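PDB 3C9H: ABC transporter, substrate binding protein, which probably serves as the periplasmic solute-binding component of an ABC transporter, capturing a substrate for import, and binds a magnesium ion. Local coordinates for residues K86-V100 against M261-P274. Numbering follows the deposited sequence.
Sequences KTADFAFSSAMDLQV and MSRIGLVPEAAANP. With CIT (citric acid), chain D.
Ala91 and Ser93 pair with Leu266 and Ile264 as strand 90-93 runs antiparallel to strand 264-268, their axes 4.8 Å apart at closest approach. The pairing lies in the core of one lobe of a periplasmic binding protein fold, where strand 35-40 flanks 90-93 on its other edge. Two hydrogen-bonded pairs enclose the non-hydrogen-bonded pair Phe92-Gly265. On the face of Phe90 and Phe92, Gly265 lets the Phe90 ring lie close to the backbone, CZ 3.7 Å from Gly265 CA. CE1 and CZ of the Phe92 ring touch Arg263 CB, CZ to CB 3.4 Å. On the other face, with Ala91 and Ser93, Ile264 packs CD1 on Met96 and CG2 on Gln99 CB, joining helix 96-104 to the strand. Gln99, folded back at chi2 (-76°), sends NE2 to Ile264 O (2.9 Å); Ser93 N reaches that oxygen from the opposite face of its carbonyl plane, so two donors grip it. Beyond the strand pairing, past the turn Pro268-Ala271, Asp89 OD1 accepts from Asn273 N at 2.7 Å, from above the carboxylate plane, while OD2 reaches Val37 N and, through a water, Asn273 ND2. The other end borders what is probably the substrate cleft, occupied here by citrate, probably from the crystallisation liquor, which also bonds Ser41, a magnesium ligand. Glu135 salt-bridges Arg263 NE, and citrate O1 accepts from Ser94 OG and Arg263 NH1, each at 2.8 Å.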
loop_
_atom_site.group_PDB
_atom_site.type_symbol
_atom_site.label_atom_id
_atom_site.label_comp_id
_atom_site.label_asym_id
_atom_site.label_seq_id
_atom_site.Cartn_x
_atom_site.Cartn_y
_atom_site.Cartn_z
ATOM N N LYS A 86 -5.187 -2.198 25.778
ATOM C CA LYS A 86 -4.273 -2.854 24.875
ATOM C C LYS A 86 -4.718 -2.668 23.409
ATOM O O LYS A 86 -5.851 -2.271 23.103
ATOM C CB LYS A 86 -4.040 -4.317 25.306
ATOM C CG LYS A 86 -3.267 -4.421 26.693
ATOM C CD LYS A 86 -1.811 -3.883 26.610
ATOM C CE LYS A 86 -1.194 -3.431 27.928
ATOM N NZ LYS A 86 -0.141 -2.361 27.686
ATOM N N THR A 87 -3.793 -2.912 22.499
ATOM C CA THR A 87 -4.050 -2.726 21.080
ATOM C C THR A 87 -3.431 -3.912 20.333
ATOM O O THR A 87 -3.049 -4.902 20.947
ATOM C CB THR A 87 -3.552 -1.307 20.606
ATOM O OG1 THR A 87 -4.097 -0.977 19.324
ATOM C CG2 THR A 87 -2.020 -1.193 20.534
ATOM N N ALA A 88 -3.339 -3.814 19.016
ATOM C CA ALA A 88 -2.771 -4.885 18.185
ATOM C C ALA A 88 -1.335 -5.206 18.600
ATOM O O ALA A 88 -0.614 -4.362 19.160
ATOM C CB ALA A 88 -2.798 -4.473 16.706
ATOM N N ASP A 89 -0.916 -6.425 18.287
ATOM C CA ASP A 89 0.443 -6.857 18.523
ATOM C C ASP A 89 1.373 -6.504 17.342
ATOM O O ASP A 89 2.603 -6.458 17.511
ATOM C CB ASP A 89 0.439 -8.359 18.760
ATOM C CG ASP A 89 -0.482 -8.762 19.914
ATOM O OD1 ASP A 89 -0.474 -8.045 20.921
ATOM O OD2 ASP A 89 -1.224 -9.759 19.817
ATOM N N PHE A 90 0.772 -6.313 16.162
ATOM C CA PHE A 90 1.453 -5.971 14.905
ATOM C C PHE A 90 0.550 -5.080 14.054
ATOM O O PHE A 90 -0.643 -5.381 13.868
ATOM C CB PHE A 90 1.838 -7.245 14.132
ATOM C CG PHE A 90 2.762 -7.000 12.960
ATOM C CD1 PHE A 90 4.025 -6.461 13.131
ATOM C CD2 PHE A 90 2.368 -7.316 11.688
ATOM C CE1 PHE A 90 4.852 -6.234 12.020
ATOM C CE2 PHE A 90 3.194 -7.103 10.585
ATOM C CZ PHE A 90 4.439 -6.554 10.767
ATOM N N ALA A 91 1.112 -3.965 13.570
ATOM C CA ALA A 91 0.436 -3.048 12.692
ATOM C C ALA A 91 1.178 -3.068 11.383
ATOM O O ALA A 91 2.400 -2.867 11.347
ATOM C CB ALA A 91 0.419 -1.625 13.274
ATOM N N PHE A 92 0.461 -3.289 10.303
ATOM C CA PHE A 92 1.064 -3.435 8.973
ATOM C C PHE A 92 0.279 -2.598 7.967
ATOM O O PHE A 92 -0.897 -2.900 7.675
ATOM C CB PHE A 92 1.060 -4.921 8.614
ATOM C CG PHE A 92 1.822 -5.262 7.335
ATOM C CD1 PHE A 92 3.136 -4.905 7.186
ATOM C CD2 PHE A 92 1.216 -6.016 6.330
ATOM C CE1 PHE A 92 3.842 -5.225 6.044
ATOM C CE2 PHE A 92 1.930 -6.353 5.188
ATOM C CZ PHE A 92 3.248 -5.942 5.061
ATOM N N SER A 93 0.914 -1.545 7.436
ATOM C CA SER A 93 0.217 -0.516 6.681
ATOM C C SER A 93 1.036 0.051 5.540
ATOM O O SER A 93 2.249 0.276 5.672
ATOM C CB SER A 93 -0.151 0.624 7.623
ATOM O OG SER A 93 -0.798 1.672 6.939
ATOM N N SER A 94 0.337 0.302 4.442
ATOM C CA SER A 94 0.874 0.941 3.276
ATOM C C SER A 94 0.877 2.469 3.427
ATOM O O SER A 94 1.454 3.164 2.584
ATOM C CB SER A 94 0.104 0.526 2.036
ATOM O OG SER A 94 -1.281 0.706 2.228
ATOM N N ALA A 95 0.238 2.984 4.481
ATOM C CA ALA A 95 0.279 4.420 4.756
ATOM C C ALA A 95 1.571 4.752 5.550
ATOM O O ALA A 95 1.578 4.889 6.773
ATOM C CB ALA A 95 -0.991 4.924 5.427
ATOM N N MET A 96 2.666 4.895 4.805
ATOM C CA MET A 96 4.013 4.909 5.364
ATOM C C MET A 96 4.136 6.052 6.359
ATOM O O MET A 96 4.714 5.912 7.430
ATOM C CB MET A 96 5.059 5.098 4.268
ATOM C CG MET A 96 5.115 4.038 3.137
ATOM S SD MET A 96 6.382 4.324 1.878
ATOM C CE MET A 96 7.860 4.066 2.847
ATOM N N ASP A 97 3.597 7.184 5.965
ATOM C CA ASP A 97 3.607 8.380 6.777
ATOM C C ASP A 97 2.897 8.223 8.126
ATOM O O ASP A 97 3.422 8.650 9.164
ATOM C CB ASP A 97 3.086 9.570 5.966
ATOM C CG ASP A 97 1.653 9.395 5.452
ATOM O OD1 ASP A 97 1.207 8.260 5.171
ATOM O OD2 ASP A 97 0.996 10.440 5.257
ATOM N N LEU A 98 1.756 7.546 8.138
ATOM C CA LEU A 98 1.007 7.335 9.371
ATOM C C LEU A 98 1.744 6.370 10.284
ATOM O O LEU A 98 1.661 6.490 11.501
ATOM C CB LEU A 98 -0.411 6.797 9.073
ATOM C CG LEU A 98 -1.297 7.769 8.269
ATOM C CD1 LEU A 98 -2.687 7.219 8.049
ATOM C CD2 LEU A 98 -1.326 9.191 8.924
ATOM N N GLN A 99 2.450 5.402 9.694
ATOM C CA GLN A 99 3.229 4.455 10.478
ATOM C C GLN A 99 4.444 5.110 11.116
ATOM O O GLN A 99 4.759 4.857 12.264
ATOM C CB GLN A 99 3.635 3.259 9.628
ATOM C CG GLN A 99 2.443 2.361 9.275
ATOM C CD GLN A 99 2.002 1.484 10.442
ATOM O OE1 GLN A 99 1.251 1.932 11.317
ATOM N NE2 GLN A 99 2.451 0.216 10.451
ATOM N N VAL A 100 5.123 5.952 10.364
ATOM C CA VAL A 100 6.262 6.701 10.906
ATOM C C VAL A 100 5.768 7.697 11.965
ATOM O O VAL A 100 6.387 7.829 13.011
ATOM C CB VAL A 100 7.086 7.377 9.791
ATOM C CG1 VAL A 100 8.162 8.378 10.391
ATOM C CG2 VAL A 100 7.771 6.300 8.945
ATOM N N MET A 261 5.770 2.515 -3.010
ATOM C CA MET A 261 5.601 2.517 -1.562
ATOM C C MET A 261 6.108 1.218 -1.014
ATOM O O MET A 261 6.348 0.263 -1.752
ATOM C CB MET A 261 4.136 2.737 -1.148
ATOM C CG MET A 261 3.183 1.560 -1.374
ATOM S SD MET A 261 3.157 0.137 -0.211
ATOM C CE MET A 261 3.342 1.048 1.281
ATOM N N SER A 262 6.233 1.187 0.303
ATOM C CA SER A 262 6.681 -0.009 0.992
ATOM C C SER A 262 5.784 -0.171 2.195
ATOM O O SER A 262 5.635 0.777 2.954
ATOM C CB SER A 262 8.116 0.180 1.473
ATOM O OG SER A 262 9.040 0.323 0.404
ATOM N N ARG A 263 5.185 -1.351 2.392
ATOM C CA ARG A 263 4.372 -1.591 3.582
ATOM C C ARG A 263 5.284 -1.558 4.819
ATOM O O ARG A 263 6.373 -2.155 4.832
ATOM C CB ARG A 263 3.662 -2.947 3.493
ATOM C CG ARG A 263 2.597 -2.972 2.437
ATOM C CD ARG A 263 1.955 -4.320 2.266
ATOM N NE ARG A 263 1.282 -4.279 0.985
ATOM C CZ ARG A 263 0.042 -3.866 0.787
ATOM N NH1 ARG A 263 -0.776 -3.585 1.796
ATOM N NH2 ARG A 263 -0.393 -3.787 -0.458
ATOM N N ILE A 264 4.841 -0.861 5.846
ATOM C CA ILE A 264 5.617 -0.690 7.072
ATOM C C ILE A 264 4.996 -1.473 8.213
ATOM O O ILE A 264 3.793 -1.361 8.484
ATOM C CB ILE A 264 5.737 0.811 7.443
ATOM C CG1 ILE A 264 6.650 1.558 6.455
ATOM C CG2 ILE A 264 6.264 1.009 8.897
ATOM C CD1 ILE A 264 6.780 3.059 6.841
ATOM N N GLY A 265 5.818 -2.310 8.838
ATOM C CA GLY A 265 5.443 -3.066 9.997
ATOM C C GLY A 265 6.085 -2.529 11.259
ATOM O O GLY A 265 7.231 -2.117 11.263
ATOM N N LEU A 266 5.315 -2.560 12.335
ATOM C CA LEU A 266 5.784 -2.162 13.685
ATOM C C LEU A 266 4.936 -2.871 14.744
ATOM O O LEU A 266 3.850 -3.333 14.446
ATOM C CB LEU A 266 5.721 -0.645 13.863
ATOM C CG LEU A 266 4.351 0.051 13.780
ATOM C CD1 LEU A 266 3.598 -0.086 15.110
ATOM C CD2 LEU A 266 4.481 1.568 13.363
ATOM N N VAL A 267 5.484 -2.974 15.958
ATOM C CA VAL A 267 4.814 -3.524 17.116
ATOM C C VAL A 267 4.406 -2.346 17.974
ATOM O O VAL A 267 5.269 -1.579 18.400
ATOM C CB VAL A 267 5.765 -4.428 17.940
ATOM C CG1 VAL A 267 5.111 -4.834 19.270
ATOM C CG2 VAL A 267 6.189 -5.641 17.108
ATOM N N PRO A 268 3.096 -2.166 18.178
ATOM C CA PRO A 268 2.596 -1.113 19.033
ATOM C C PRO A 268 3.119 -1.205 20.491
ATOM O O PRO A 268 3.296 -2.288 21.045
ATOM C CB PRO A 268 1.065 -1.306 18.970
ATOM C CG PRO A 268 0.830 -1.978 17.616
ATOM C CD PRO A 268 1.997 -2.935 17.557
ATOM N N GLU A 269 3.380 -0.047 21.078
ATOM C CA GLU A 269 3.732 0.081 22.484
ATOM C C GLU A 269 2.736 -0.630 23.414
ATOM O O GLU A 269 3.148 -1.249 24.408
ATOM C CB GLU A 269 3.803 1.565 22.835
ATOM C CG GLU A 269 4.351 1.853 24.205
ATOM C CD GLU A 269 3.290 1.890 25.285
ATOM O OE1 GLU A 269 2.077 1.923 24.950
ATOM O OE2 GLU A 269 3.668 1.912 26.487
ATOM N N ALA A 270 1.441 -0.561 23.077
ATOM C CA ALA A 270 0.357 -1.118 23.914
ATOM C C ALA A 270 -0.104 -2.514 23.485
ATOM O O ALA A 270 -1.189 -2.977 23.863
ATOM C CB ALA A 270 -0.810 -0.186 23.918
ATOM N N ALA A 271 0.720 -3.191 22.705
ATOM C CA ALA A 271 0.485 -4.581 22.342
ATOM C C ALA A 271 0.211 -5.405 23.589
ATOM O O ALA A 271 0.905 -5.247 24.595
ATOM C CB ALA A 271 1.697 -5.141 21.614
ATOM N N ALA A 272 -0.795 -6.281 23.513
ATOM C CA ALA A 272 -1.048 -7.215 24.590
ATOM C C ALA A 272 0.016 -8.306 24.574
ATOM O O ALA A 272 0.421 -8.814 25.613
ATOM C CB ALA A 272 -2.444 -7.802 24.457
ATOM N N ASN A 273 0.472 -8.663 23.377
ATOM C CA ASN A 273 1.472 -9.699 23.209
ATOM C C ASN A 273 2.585 -9.247 22.268
ATOM O O ASN A 273 2.687 -9.729 21.153
ATOM C CB ASN A 273 0.786 -10.973 22.704
ATOM C CG ASN A 273 0.128 -11.754 23.830
ATOM O OD1 ASN A 273 0.811 -12.494 24.553
ATOM N ND2 ASN A 273 -1.177 -11.590 23.997
ATOM N N PRO A 274 3.440 -8.329 22.739
ATOM C CA PRO A 274 4.472 -7.791 21.869
ATOM C C PRO A 274 5.430 -8.863 21.368
ATOM O O PRO A 274 5.965 -8.751 20.269
ATOM C CB PRO A 274 5.186 -6.753 22.752
ATOM C CG PRO A 274 4.858 -7.108 24.157
ATOM C CD PRO A 274 3.494 -7.750 24.100
HETATM C C1 CIT D . -3.761 -1.431 0.979
HETATM O O1 CIT D . -2.658 -1.587 1.574
HETATM O O2 CIT D . -4.341 -2.408 0.461
HETATM C C2 CIT D . -4.375 -0.063 0.846
HETATM C C3 CIT D . -5.911 -0.055 0.952
HETATM O O7 CIT D . -6.332 -0.814 2.126
HETATM C C4 CIT D . -6.440 1.368 1.094
HETATM C C5 CIT D . -6.012 2.030 2.366
HETATM O O3 CIT D . -5.558 3.219 2.368
HETATM O O4 CIT D . -6.183 1.376 3.405
HETATM C C6 CIT D . -6.579 -0.677 -0.285
HETATM O O5 CIT D . -7.335 -1.683 -0.207
HETATM O O6 CIT D . -6.376 -0.210 -1.413
HETATM O O HOH W 1 -2.663 -10.678 21.654
HETATM O O HOH W 2 -0.251 -3.287 4.646
#